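Local coordinates for protein magnesium transporter MgtE (Enterococcus faecalis, PDB 2OUX) that probably transports magnesium ions across the cell membrane as a homodimer, this piece being its cytosolic, magnesium-binding part, at residues 170-175 with 231-236; 140-145 with 246-251; 87-92 with 114-119. One frame throughout, in Å; residues are numbered along the deposited sequence.

Contact 1. Residues 170-175 with 231-236; sequences AETIYY and DFLAVP. With MG (magnesium ion), chain C.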
ATOM      1  N   ALA A 170      -5.601  13.253  -5.918  1.00 34.46           N
ATOM      2  CA  ALA A 170      -4.911  12.610  -4.797  1.00 32.05           C
ATOM      3  C   ALA A 170      -3.968  11.448  -5.098  1.00 30.57           C
ATOM      4  O   ALA A 170      -4.269  10.598  -5.935  1.00 29.87           O
ATOM      5  CB  ALA A 170      -5.934  12.169  -3.774  1.00 29.71           C
ATOM      6  N   GLU A 171      -2.825  11.423  -4.406  1.00 30.60           N
ATOM      7  CA  GLU A 171      -1.840  10.336  -4.543  1.00 30.72           C
ATOM      8  C   GLU A 171      -2.602   9.060  -4.206  1.00 29.46           C
ATOM      9  O   GLU A 171      -2.669   8.125  -4.995  1.00 32.99           O
ATOM     10  CB  GLU A 171      -0.712  10.475  -3.509  1.00 34.05           C
ATOM     11  CG  GLU A 171       0.659  10.925  -4.009  1.00 37.64           C
ATOM     12  CD  GLU A 171       1.454   9.838  -4.701  1.00 34.06           C
ATOM     13  OE1 GLU A 171       1.622   8.738  -4.152  1.00 35.91           O
ATOM     14  OE2 GLU A 171       1.931  10.096  -5.811  1.00 41.32           O
ATOM     15  N   THR A 172      -3.163   9.036  -3.006  1.00 26.57           N
ATOM     16  CA  THR A 172      -3.919   7.888  -2.541  1.00 25.72           C
ATOM     17  C   THR A 172      -5.128   8.368  -1.750  1.00 26.25           C
ATOM     18  O   THR A 172      -5.105   9.443  -1.152  1.00 28.12           O
ATOM     19  CB  THR A 172      -3.069   7.003  -1.618  1.00 23.74           C
ATOM     20  OG1 THR A 172      -3.788   5.806  -1.315  1.00 22.76           O
ATOM     21  CG2 THR A 172      -2.747   7.741  -0.320  1.00 19.51           C
ATOM     22  N   ILE A 173      -6.180   7.563  -1.753  1.00 25.37           N
ATOM     23  CA  ILE A 173      -7.389   7.884  -1.025  1.00 23.08           C
ATOM     24  C   ILE A 173      -7.646   6.750  -0.052  1.00 20.80           C
ATOM     25  O   ILE A 173      -8.669   6.727   0.612  1.00 20.22           O
ATOM     26  CB  ILE A 173      -8.614   8.004  -1.973  1.00 26.16           C
ATOM     27  CG1 ILE A 173      -8.984   6.633  -2.553  1.00 28.63           C
ATOM     28  CG2 ILE A 173      -8.300   8.986  -3.096  1.00 26.43           C
ATOM     29  CD1 ILE A 173     -10.359   6.605  -3.185  1.00 28.57           C
ATOM     30  N   TYR A 174      -6.710   5.810   0.035  1.00 20.06           N
ATOM     31  CA  TYR A 174      -6.897   4.666   0.916  1.00 21.00           C
ATOM     32  C   TYR A 174      -6.824   4.999   2.389  1.00 22.62           C
ATOM     33  O   TYR A 174      -7.132   4.176   3.243  1.00 23.38           O
ATOM     34  CB  TYR A 174      -5.945   3.536   0.516  1.00 19.54           C
ATOM     35  CG  TYR A 174      -6.315   3.009  -0.866  1.00 18.42           C
ATOM     36  CD1 TYR A 174      -7.647   3.008  -1.284  1.00 16.46           C
ATOM     37  CD2 TYR A 174      -5.347   2.566  -1.762  1.00 15.70           C
ATOM     38  CE1 TYR A 174      -8.009   2.588  -2.568  1.00 18.59           C
ATOM     39  CE2 TYR A 174      -5.696   2.140  -3.052  1.00 20.40           C
ATOM     40  CZ  TYR A 174      -7.035   2.157  -3.447  1.00 19.96           C
ATOM     41  OH  TYR A 174      -7.394   1.763  -4.717  1.00 19.68           O
ATOM     42  N   TYR A 175      -6.418   6.227   2.676  1.00 24.73           N
ATOM     43  CA  TYR A 175      -6.392   6.730   4.038  1.00 26.43           C
ATOM     44  C   TYR A 175      -6.993   8.113   3.896  1.00 25.91           C
ATOM     45  O   TYR A 175      -6.646   8.849   2.971  1.00 27.36           O
ATOM     46  CB  TYR A 175      -4.963   6.847   4.590  1.00 26.39           C
ATOM     47  CG  TYR A 175      -4.406   5.562   5.145  1.00 29.13           C
ATOM     48  CD1 TYR A 175      -5.100   4.854   6.118  1.00 32.22           C
ATOM     49  CD2 TYR A 175      -3.190   5.050   4.697  1.00 29.25           C
ATOM     50  CE1 TYR A 175      -4.601   3.668   6.632  1.00 34.46           C
ATOM     51  CE2 TYR A 175      -2.682   3.863   5.204  1.00 31.24           C
ATOM     52  CZ  TYR A 175      -3.393   3.178   6.167  1.00 34.14           C
ATOM     53  OH  TYR A 175      -2.909   1.993   6.671  1.00 38.46           O
ATOM     54  N   ASP A 231       3.075  -1.319   9.055  1.00 28.43           N
ATOM     55  CA  ASP A 231       2.578  -1.864   7.792  1.00 26.63           C
ATOM     56  C   ASP A 231       1.596  -0.897   7.106  1.00 26.43           C
ATOM     57  O   ASP A 231       0.546  -1.312   6.615  1.00 26.27           O
ATOM     58  CB  ASP A 231       1.901  -3.220   8.036  1.00 27.97           C
ATOM     59  CG  ASP A 231       2.846  -4.243   8.656  1.00 28.71           C
ATOM     60  OD1 ASP A 231       4.038  -4.203   8.324  1.00 29.07           O
ATOM     61  OD2 ASP A 231       2.406  -5.091   9.459  1.00 27.65           O
ATOM     62  N   PHE A 232       1.932   0.391   7.089  1.00 26.08           N
ATOM     63  CA  PHE A 232       1.080   1.401   6.460  1.00 25.74           C
ATOM     64  C   PHE A 232       1.491   1.596   5.003  1.00 27.45           C
ATOM     65  O   PHE A 232       2.664   1.417   4.659  1.00 28.31           O
ATOM     66  CB  PHE A 232       1.229   2.756   7.140  1.00 25.93           C
ATOM     67  CG  PHE A 232       0.646   2.833   8.515  1.00 27.71           C
ATOM     68  CD1 PHE A 232      -0.486   2.110   8.856  1.00 27.39           C
ATOM     69  CD2 PHE A 232       1.176   3.722   9.445  1.00 28.47           C
ATOM     70  CE1 PHE A 232      -1.089   2.280  10.101  1.00 29.79           C
ATOM     71  CE2 PHE A 232       0.576   3.896  10.686  1.00 28.53           C
ATOM     72  CZ  PHE A 232      -0.557   3.174  11.011  1.00 26.67           C
ATOM     73  N   LEU A 233       0.537   1.982   4.158  1.00 25.17           N
ATOM     74  CA  LEU A 233       0.835   2.228   2.750  1.00 23.78           C
ATOM     75  C   LEU A 233       1.132   3.716   2.595  1.00 23.45           C
ATOM     76  O   LEU A 233       1.532   4.182   1.530  1.00 23.38           O
ATOM     77  CB  LEU A 233      -0.342   1.793   1.872  1.00 23.27           C
ATOM     78  CG  LEU A 233      -1.712   2.416   2.148  1.00 26.14           C
ATOM     79  CD1 LEU A 233      -1.828   3.761   1.422  1.00 21.83           C
ATOM     80  CD2 LEU A 233      -2.797   1.460   1.661  1.00 23.97           C
ATOM     81  N   ALA A 234       0.939   4.457   3.680  1.00 23.86           N
ATOM     82  CA  ALA A 234       1.219   5.889   3.697  1.00 25.14           C
ATOM     83  C   ALA A 234       1.238   6.387   5.139  1.00 24.86           C
ATOM     84  O   ALA A 234       0.665   5.752   6.028  1.00 24.33           O
ATOM     85  CB  ALA A 234       0.169   6.657   2.887  1.00 24.00           C
ATOM     86  N   VAL A 235       1.911   7.513   5.371  1.00 24.43           N
ATOM     87  CA  VAL A 235       1.979   8.093   6.701  1.00 23.88           C
ATOM     88  C   VAL A 235       1.995   9.610   6.605  1.00 24.71           C
ATOM     89  O   VAL A 235       2.749  10.186   5.822  1.00 25.56           O
ATOM     90  CB  VAL A 235       3.219   7.573   7.488  1.00 26.19           C
ATOM     91  CG1 VAL A 235       4.517   8.080   6.866  1.00 23.59           C
ATOM     92  CG2 VAL A 235       3.102   7.980   8.951  1.00 26.91           C
ATOM     93  N   PRO A 236       1.140  10.280   7.394  1.00 25.69           N
ATOM     94  CA  PRO A 236       1.064  11.743   7.379  1.00 27.65           C
ATOM     95  C   PRO A 236       2.271  12.451   7.976  1.00 28.29           C
ATOM     96  O   PRO A 236       2.958  11.919   8.844  1.00 27.22           O
ATOM     97  CB  PRO A 236      -0.240  12.032   8.129  1.00 25.74           C
ATOM     98  CG  PRO A 236      -0.341  10.912   9.076  1.00 25.95           C
ATOM     99  CD  PRO A 236       0.105   9.710   8.273  1.00 25.02           C
TER
HETATM  100 MG    MG C 401       6.192  -4.412   8.431  1.00 28.25          MG
HETATM  101  O   HOH W   1      -1.749   0.552   4.673  1.00 41.13           O
HETATM  102  O   HOH W   2       8.234  -5.151   9.011  1.00 22.84           O
HETATM  103  O   HOH W   3       6.691  -4.217   6.374  1.00 24.11           O
HETATM  104  O   HOH W   4       5.801  -6.429   7.995  1.00 26.70           O
HETATM  105  O   HOH W   5       5.358  -5.173  10.501  1.00 24.86           O
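Tyr175 carries most of this meeting between the two CBS repeats, its ring reaching tip to tip toward Leu233. Ring carbon CE2 of Tyr175 lies 3.5 Å from Leu233 CG, and CD2 of the same ring sits 4.1 Å from the methyl CB of Ala234. Farther out, the phenol OH of Tyr175 comes within 3.3 Å of Phe232 CD1, the two rings crossing steeply with planes at 80°. No direct hydrogen bond joins the segments; instead one water lies 2.7 Å from Tyr175 OH and accepts a weak bond from Leu233 N. Leu233 splits its methyls: CD1 goes to the Tyr175 ring and to Thr172 OG1, while CD2 touches Tyr174 CB at 3.9 Å. Its CG takes the crowded position between backbone N and carbonyl carbon (chi1 57°).

Behind this shell, an ST turn shapes 170-175, Tyr174 N donating to Thr172 OG1 over 3.2 Å. The Tyr174 ring leads away to stack on Tyr174 of the second subunit, and its OH bonds to Arg192 N there. At the far end, Asp231 OD1 binds magnesium at 2.2 Å with Arg228 O and four waters. Apolar packing plus a single water therefore makes this joint, with one metal site beside it at Asp231, while Ala234, within the packing, is also a ligand of a second magnesium together with Tyr177.

Contact 2. Residues 140-145 with 246-251; sequences GAIMTT and GIVTVD. With MG (magnesium ion), chain D.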
ATOM      1  N   GLY A 140      10.181  15.826   4.733  1.00 30.08           N
ATOM      2  CA  GLY A 140       9.687  16.849   3.830  1.00 30.60           C
ATOM      3  C   GLY A 140      10.216  16.661   2.421  1.00 29.80           C
ATOM      4  O   GLY A 140       9.571  17.030   1.447  1.00 31.47           O
ATOM      5  N   ALA A 141      11.397  16.066   2.328  1.00 30.34           N
ATOM      6  CA  ALA A 141      12.035  15.827   1.057  1.00 29.20           C
ATOM      7  C   ALA A 141      11.474  14.614   0.333  1.00 29.09           C
ATOM      8  O   ALA A 141      11.651  14.504  -0.862  1.00 29.05           O
ATOM      9  CB  ALA A 141      13.535  15.670   1.250  1.00 29.04           C
ATOM     10  N   ILE A 142      10.806  13.696   1.029  1.00 27.09           N
ATOM     11  CA  ILE A 142      10.268  12.529   0.336  1.00 27.08           C
ATOM     12  C   ILE A 142       8.747  12.436   0.399  1.00 26.20           C
ATOM     13  O   ILE A 142       8.162  11.483  -0.101  1.00 23.69           O
ATOM     14  CB  ILE A 142      10.859  11.218   0.888  1.00 28.59           C
ATOM     15  CG1 ILE A 142      10.574  11.107   2.380  1.00 27.31           C
ATOM     16  CG2 ILE A 142      12.369  11.169   0.607  1.00 32.00           C
ATOM     17  CD1 ILE A 142      10.871   9.734   2.943  1.00 28.24           C
HETATM   18  N   MSE A 143       8.109  13.430   1.006  1.00 25.17           N
HETATM   19  CA  MSE A 143       6.655  13.439   1.113  1.00 25.24           C
HETATM   20  C   MSE A 143       6.046  14.131  -0.100  1.00 25.65           C
HETATM   21  O   MSE A 143       6.755  14.711  -0.923  1.00 27.73           O
HETATM   22  CB  MSE A 143       6.213  14.191   2.363  1.00 26.07           C
HETATM   23  CG  MSE A 143       6.402  15.695   2.260  1.00 28.19           C
HETATM   24 SE   MSE A 143       5.710  16.636   3.800  1.00 37.32          SE
HETATM   25  CE  MSE A 143       5.525  18.401   3.016  1.00 31.13           C
ATOM     26  N   THR A 144       4.727  14.073  -0.210  1.00 24.34           N
ATOM     27  CA  THR A 144       4.050  14.740  -1.309  1.00 22.08           C
ATOM     28  C   THR A 144       2.753  15.332  -0.777  1.00 22.78           C
ATOM     29  O   THR A 144       2.233  14.898   0.252  1.00 21.03           O
ATOM     30  CB  THR A 144       3.803  13.790  -2.499  1.00 21.90           C
ATOM     31  OG1 THR A 144       3.621  14.576  -3.680  1.00 18.94           O
ATOM     32  CG2 THR A 144       2.577  12.910  -2.263  1.00 18.32           C
ATOM     33  N   THR A 145       2.235  16.324  -1.485  1.00 21.29           N
ATOM     34  CA  THR A 145       1.058  17.058  -1.042  1.00 22.06           C
ATOM     35  C   THR A 145      -0.338  16.585  -1.429  1.00 23.90           C
ATOM     36  O   THR A 145      -1.325  17.054  -0.868  1.00 24.17           O
ATOM     37  CB  THR A 145       1.179  18.513  -1.506  1.00 23.72           C
ATOM     38  OG1 THR A 145       1.320  18.536  -2.937  1.00 23.35           O
ATOM     39  CG2 THR A 145       2.406  19.175  -0.874  1.00 21.97           C
ATOM     40  N   GLY A 246       1.861  16.779   4.490  1.00 27.94           N
ATOM     41  CA  GLY A 246       1.884  15.847   3.382  1.00 25.29           C
ATOM     42  C   GLY A 246       1.901  14.402   3.837  1.00 25.45           C
ATOM     43  O   GLY A 246       1.661  14.095   5.010  1.00 24.11           O
ATOM     44  N   ILE A 247       2.177  13.509   2.896  1.00 23.63           N
ATOM     45  CA  ILE A 247       2.237  12.091   3.190  1.00 22.65           C
ATOM     46  C   ILE A 247       3.427  11.471   2.495  1.00 19.93           C
ATOM     47  O   ILE A 247       3.866  11.948   1.450  1.00 19.28           O
ATOM     48  CB  ILE A 247       0.984  11.344   2.689  1.00 24.31           C
ATOM     49  CG1 ILE A 247       0.746  11.680   1.211  1.00 24.04           C
ATOM     50  CG2 ILE A 247      -0.223  11.689   3.561  1.00 20.84           C
ATOM     51  CD1 ILE A 247      -0.291  10.799   0.544  1.00 23.56           C
ATOM     52  N   VAL A 248       3.931  10.400   3.086  1.00 18.73           N
ATOM     53  CA  VAL A 248       5.047   9.654   2.532  1.00 18.25           C
ATOM     54  C   VAL A 248       4.446   8.281   2.248  1.00 17.72           C
ATOM     55  O   VAL A 248       3.904   7.643   3.145  1.00 17.28           O
ATOM     56  CB  VAL A 248       6.196   9.543   3.553  1.00 15.39           C
ATOM     57  CG1 VAL A 248       7.206   8.544   3.094  1.00 17.58           C
ATOM     58  CG2 VAL A 248       6.854  10.891   3.731  1.00 15.24           C
ATOM     59  N   THR A 249       4.550   7.836   0.999  1.00 19.01           N
ATOM     60  CA  THR A 249       3.981   6.567   0.576  1.00 18.89           C
ATOM     61  C   THR A 249       4.950   5.394   0.585  1.00 18.59           C
ATOM     62  O   THR A 249       6.147   5.572   0.408  1.00 21.64           O
ATOM     63  CB  THR A 249       3.367   6.721  -0.824  1.00 20.17           C
ATOM     64  OG1 THR A 249       4.365   7.202  -1.736  1.00 22.02           O
ATOM     65  CG2 THR A 249       2.233   7.724  -0.776  1.00 18.62           C
ATOM     66  N   VAL A 250       4.417   4.188   0.771  1.00 17.93           N
ATOM     67  CA  VAL A 250       5.257   3.003   0.840  1.00 21.02           C
ATOM     68  C   VAL A 250       6.119   2.752  -0.393  1.00 22.51           C
ATOM     69  O   VAL A 250       7.210   2.201  -0.282  1.00 24.92           O
ATOM     70  CB  VAL A 250       4.427   1.723   1.129  1.00 19.62           C
ATOM     71  CG1 VAL A 250       3.558   1.348  -0.077  1.00 21.36           C
ATOM     72  CG2 VAL A 250       5.351   0.588   1.488  1.00 19.70           C
ATOM     73  N   ASP A 251       5.639   3.136  -1.570  1.00 22.78           N
ATOM     74  CA  ASP A 251       6.427   2.903  -2.777  1.00 23.14           C
ATOM     75  C   ASP A 251       7.724   3.708  -2.772  1.00 22.02           C
ATOM     76  O   ASP A 251       8.753   3.230  -3.251  1.00 21.49           O
ATOM     77  CB  ASP A 251       5.620   3.228  -4.033  1.00 22.47           C
ATOM     78  CG  ASP A 251       5.089   4.633  -4.030  1.00 24.35           C
ATOM     79  OD1 ASP A 251       5.351   5.358  -5.017  1.00 23.72           O
ATOM     80  OD2 ASP A 251       4.406   5.013  -3.048  1.00 23.75           O
TER
HETATM   81 MG    MG D 402      12.134  14.587  -2.926  1.00 32.96          MG
HETATM   82  O   HOH W   6       6.091   9.663  -0.896  1.00 18.40           O
HETATM   83  O   HOH W   7      13.597  16.346  -2.213  1.00 24.36           O
HETATM   84  O   HOH W   8      14.014  13.654  -2.581  1.00 31.97           O
HETATM   85  O   HOH W   9      11.269  12.522  -3.206  1.00 21.72           O
HETATM   86  O   HOH W  10      10.391  15.668  -3.365  1.00 23.34           O
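Two backbone hydrogen bonds tie 140-145 to the edge of strand 244-249. Thr144 and Ile247 form a single antiparallel bridge of the hydrogen-bonded kind: Thr144 N donates to Ile247 O at 2.8 Å, and Ile247 N returns a bond to Thr144 O at 3.0 Å. Both donors lie in the plane of the carbonyl they meet, and the N-H angles of 150° and 161° make the bonds fairly straight. On its other edge the strand pairs with 234-238, so the segment after helix 139-142 briefly extends the sheet of the second CBS repeat.

Apolar contacts flank the bridge. Val248 CG2 presses on Met143 CB at 3.6 Å, and its other methyl, CG1, meets Ile142 CD1. The selenomethionine Met143 runs extended beyond CG, bringing SE to 3.9 Å from Gly246 N. Gly246 suits this spot, since a CB would collide with both Met143 SE and Thr144 O. Thr144 and Ile247 lie side by side, pointing the same way, with Thr144 OG1 turned to Glu146 and to Asp99 N.

One water extends the polar pairing, donating to Ile142 O and accepting from Thr249 N at 3.1 Å. Thr249, at the N-cap position of helix 250-262, gives its hydroxyl proton to Asp251 OD2 at 2.6 Å, from above the carboxylate plane.

The metal is held at the helix: Ala141 O binds magnesium at 2.1 Å, together with four waters and Asp103 of the N domain. Because the ligand from this segment is a main-chain carbonyl, the ion's place probably follows the path of the backbone, which the paired bonds at Thr144, three residues on, would help to hold.

Contact 3. Residues 87-92 with 114-119; sequences SYAADM and AKYLSL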
ATOM      1  N   SER A  87       7.257  25.539 -22.771  1.00 44.85           N
ATOM      2  CA  SER A  87       5.900  25.655 -22.258  1.00 45.14           C
ATOM      3  C   SER A  87       5.294  24.281 -21.969  1.00 44.56           C
ATOM      4  O   SER A  87       4.621  24.090 -20.958  1.00 45.94           O
ATOM      5  CB  SER A  87       5.017  26.402 -23.255  1.00 44.97           C
ATOM      6  OG  SER A  87       4.989  25.727 -24.499  1.00 48.70           O
ATOM      7  N   TYR A  88       5.536  23.331 -22.865  1.00 42.73           N
ATOM      8  CA  TYR A  88       5.019  21.977 -22.713  1.00 41.66           C
ATOM      9  C   TYR A  88       5.641  21.315 -21.481  1.00 41.86           C
ATOM     10  O   TYR A  88       4.935  20.701 -20.677  1.00 41.08           O
ATOM     11  CB  TYR A  88       5.339  21.160 -23.968  1.00 39.03           C
ATOM     12  CG  TYR A  88       4.773  19.756 -23.982  1.00 37.38           C
ATOM     13  CD1 TYR A  88       3.422  19.521 -24.248  1.00 36.93           C
ATOM     14  CD2 TYR A  88       5.598  18.659 -23.774  1.00 35.96           C
ATOM     15  CE1 TYR A  88       2.914  18.221 -24.306  1.00 35.61           C
ATOM     16  CE2 TYR A  88       5.105  17.363 -23.824  1.00 35.45           C
ATOM     17  CZ  TYR A  88       3.768  17.145 -24.097  1.00 36.31           C
ATOM     18  OH  TYR A  88       3.301  15.849 -24.162  1.00 34.78           O
ATOM     19  N   ALA A  89       6.959  21.442 -21.339  1.00 40.42           N
ATOM     20  CA  ALA A  89       7.673  20.865 -20.200  1.00 39.93           C
ATOM     21  C   ALA A  89       7.122  21.407 -18.886  1.00 40.67           C
ATOM     22  O   ALA A  89       6.832  20.647 -17.955  1.00 38.79           O
ATOM     23  CB  ALA A  89       9.175  21.159 -20.306  1.00 37.58           C
ATOM     24  N   ALA A  90       6.967  22.725 -18.819  1.00 40.48           N
ATOM     25  CA  ALA A  90       6.455  23.367 -17.619  1.00 41.81           C
ATOM     26  C   ALA A  90       5.078  22.825 -17.232  1.00 41.63           C
ATOM     27  O   ALA A  90       4.837  22.500 -16.070  1.00 42.15           O
ATOM     28  CB  ALA A  90       6.391  24.886 -17.821  1.00 40.43           C
ATOM     29  N   ASP A  91       4.174  22.732 -18.199  1.00 41.45           N
ATOM     30  CA  ASP A  91       2.838  22.221 -17.914  1.00 41.01           C
ATOM     31  C   ASP A  91       2.894  20.793 -17.382  1.00 40.03           C
ATOM     32  O   ASP A  91       2.089  20.392 -16.531  1.00 37.97           O
ATOM     33  CB  ASP A  91       1.973  22.258 -19.175  1.00 43.24           C
ATOM     34  CG  ASP A  91       1.658  23.666 -19.620  1.00 47.50           C
ATOM     35  OD1 ASP A  91       1.690  24.571 -18.757  1.00 49.10           O
ATOM     36  OD2 ASP A  91       1.362  23.865 -20.823  1.00 49.46           O
HETATM   37  N   MSE A  92       3.855  20.033 -17.895  1.00 38.07           N
HETATM   38  CA  MSE A  92       4.042  18.646 -17.511  1.00 37.74           C
HETATM   39  C   MSE A  92       4.604  18.557 -16.092  1.00 36.78           C
HETATM   40  O   MSE A  92       4.220  17.672 -15.327  1.00 35.76           O
HETATM   41  CB  MSE A  92       4.974  17.964 -18.521  1.00 41.10           C
HETATM   42  CG  MSE A  92       5.110  16.461 -18.359  1.00 46.14           C
HETATM   43 SE   MSE A  92       6.427  15.958 -17.038  1.00 54.74          SE
HETATM   44  CE  MSE A  92       7.896  15.557 -18.236  1.00 50.20           C
ATOM     45  N   ALA A 114      15.256  27.124 -12.826  1.00 48.60           N
ATOM     46  CA  ALA A 114      14.612  28.425 -12.674  1.00 48.23           C
ATOM     47  C   ALA A 114      13.776  28.765 -13.897  1.00 47.16           C
ATOM     48  O   ALA A 114      12.684  29.320 -13.779  1.00 46.54           O
ATOM     49  CB  ALA A 114      15.656  29.512 -12.444  1.00 47.87           C
ATOM     50  N   LYS A 115      14.291  28.425 -15.072  1.00 46.67           N
ATOM     51  CA  LYS A 115      13.585  28.720 -16.311  1.00 48.17           C
ATOM     52  C   LYS A 115      12.222  28.018 -16.375  1.00 47.53           C
ATOM     53  O   LYS A 115      11.212  28.655 -16.676  1.00 47.75           O
ATOM     54  CB  LYS A 115      14.458  28.336 -17.519  1.00 49.36           C
ATOM     55  CG  LYS A 115      14.222  26.944 -18.071  1.00 49.84           C
ATOM     56  CD  LYS A 115      13.491  26.998 -19.410  1.00 50.61           C
ATOM     57  CE  LYS A 115      14.444  27.332 -20.548  1.00 51.21           C
ATOM     58  NZ  LYS A 115      15.534  26.310 -20.661  1.00 52.46           N
ATOM     59  N   TYR A 116      12.189  26.717 -16.086  1.00 46.40           N
ATOM     60  CA  TYR A 116      10.929  25.976 -16.117  1.00 44.90           C
ATOM     61  C   TYR A 116      10.022  26.483 -15.013  1.00 44.25           C
ATOM     62  O   TYR A 116       8.819  26.637 -15.198  1.00 44.48           O
ATOM     63  CB  TYR A 116      11.166  24.479 -15.927  1.00 41.55           C
ATOM     64  CG  TYR A 116      11.930  23.828 -17.050  1.00 39.89           C
ATOM     65  CD1 TYR A 116      11.511  23.958 -18.374  1.00 40.25           C
ATOM     66  CD2 TYR A 116      13.081  23.088 -16.794  1.00 38.63           C
ATOM     67  CE1 TYR A 116      12.226  23.363 -19.419  1.00 38.65           C
ATOM     68  CE2 TYR A 116      13.797  22.490 -17.826  1.00 39.09           C
ATOM     69  CZ  TYR A 116      13.369  22.637 -19.137  1.00 39.17           C
ATOM     70  OH  TYR A 116      14.101  22.077 -20.161  1.00 37.99           O
ATOM     71  N   LEU A 117      10.624  26.745 -13.864  1.00 44.99           N
ATOM     72  CA  LEU A 117       9.899  27.241 -12.709  1.00 45.75           C
ATOM     73  C   LEU A 117       9.299  28.612 -13.020  1.00 46.40           C
ATOM     74  O   LEU A 117       8.222  28.956 -12.538  1.00 47.43           O
ATOM     75  CB  LEU A 117      10.862  27.335 -11.528  1.00 47.35           C
ATOM     76  CG  LEU A 117      10.309  27.415 -10.111  1.00 48.76           C
ATOM     77  CD1 LEU A 117       9.299  26.296  -9.861  1.00 50.63           C
ATOM     78  CD2 LEU A 117      11.477  27.311  -9.151  1.00 49.42           C
ATOM     79  N   SER A 118      10.000  29.390 -13.837  1.00 45.89           N
ATOM     80  CA  SER A 118       9.522  30.714 -14.205  1.00 46.41           C
ATOM     81  C   SER A 118       8.299  30.617 -15.115  1.00 46.35           C
ATOM     82  O   SER A 118       7.420  31.476 -15.082  1.00 45.96           O
ATOM     83  CB  SER A 118      10.625  31.497 -14.921  1.00 47.31           C
ATOM     84  OG  SER A 118      10.855  30.982 -16.223  1.00 48.73           O
ATOM     85  N   LEU A 119       8.247  29.561 -15.920  1.00 45.60           N
ATOM     86  CA  LEU A 119       7.143  29.353 -16.855  1.00 45.25           C
ATOM     87  C   LEU A 119       5.820  28.987 -16.185  1.00 45.37           C
ATOM     88  O   LEU A 119       4.789  28.891 -16.856  1.00 44.26           O
ATOM     89  CB  LEU A 119       7.524  28.262 -17.863  1.00 46.05           C
ATOM     90  CG  LEU A 119       8.749  28.577 -18.727  1.00 46.24           C
ATOM     91  CD1 LEU A 119       9.194  27.351 -19.499  1.00 47.03           C
ATOM     92  CD2 LEU A 119       8.407  29.708 -19.674  1.00 47.27           C
TER
HETATM   93  O   HOH W  11       2.590  26.909 -17.400  1.00 52.53           O
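In the all-helical MgtE N domain, helix 86-93 packs against the C-terminal part of helix 110-118, closest where two alanines face a tyrosine and a leucine. The CA atoms of Ala90 and Tyr116 come within 5.4 Å, an approach consistent with the small side chain of Ala90. Ala90 CB points at the other helix and touches Leu119 CB at 3.6 Å, with the carbonyl oxygen of Tyr116 at 4.0 Å. One residue earlier, Ala89 CB meets the Tyr116 ring obliquely, 3.9 Å from CE1. That ring is placed with CG anti to the carbonyl carbon, beside the backbone N (chi1 -66°), and on one face Lys115 CG sits over its centre, 3.9 Å above the plane.

The domain is built of short helices and is placed by sequence in the FliG clan. Helix 60-67 covers another flank of 86-93, where Tyr88 and Met92 pack, while Leu81 of helix 79-83 touches both Met92 and Tyr116.

Polar atoms gather in the last part of 114-119. Lys115 O accepts from Leu119 N and also from Ser118 OG, the latter a very short 2.4 Å bond directed onto a carbonyl lone pair. No direct hydrogen bond crosses between the segments, but one water lies between them, 2.8 Å from Asp91 OD1 and 3.0 Å from Leu119 O, with further acceptors in its reach. Leu119 itself sits at the exposed border, its CD1 reaching back to Ala90 CB and also lying near the backbone N of Ser87.

Contacts 1 and 2 share one sheet of the CBS part: strands 234-238 and 244-249 are neighbours, and Val235 O and Val248 N, 3.0 Å apart, probably hydrogen-bond between them. Contact 2 is buried and held by backbone pairing, whereas contact 1 is partly buried and joined by aromatic and aliphatic packing; both touch the second subunit, contact 1 with many more residues. Contact 1 holds ligands of two magnesium sites, Asp231 through its carboxylate and Ala234; contact 2 holds one, the Ala141 carbonyl. Contact 3 stands apart in the helical N domain, its centre about 23 Å from that of contact 2, its alanines and Tyr116 buried, Ser87 and Leu119 exposed at its border, without metal or subunit neighbour.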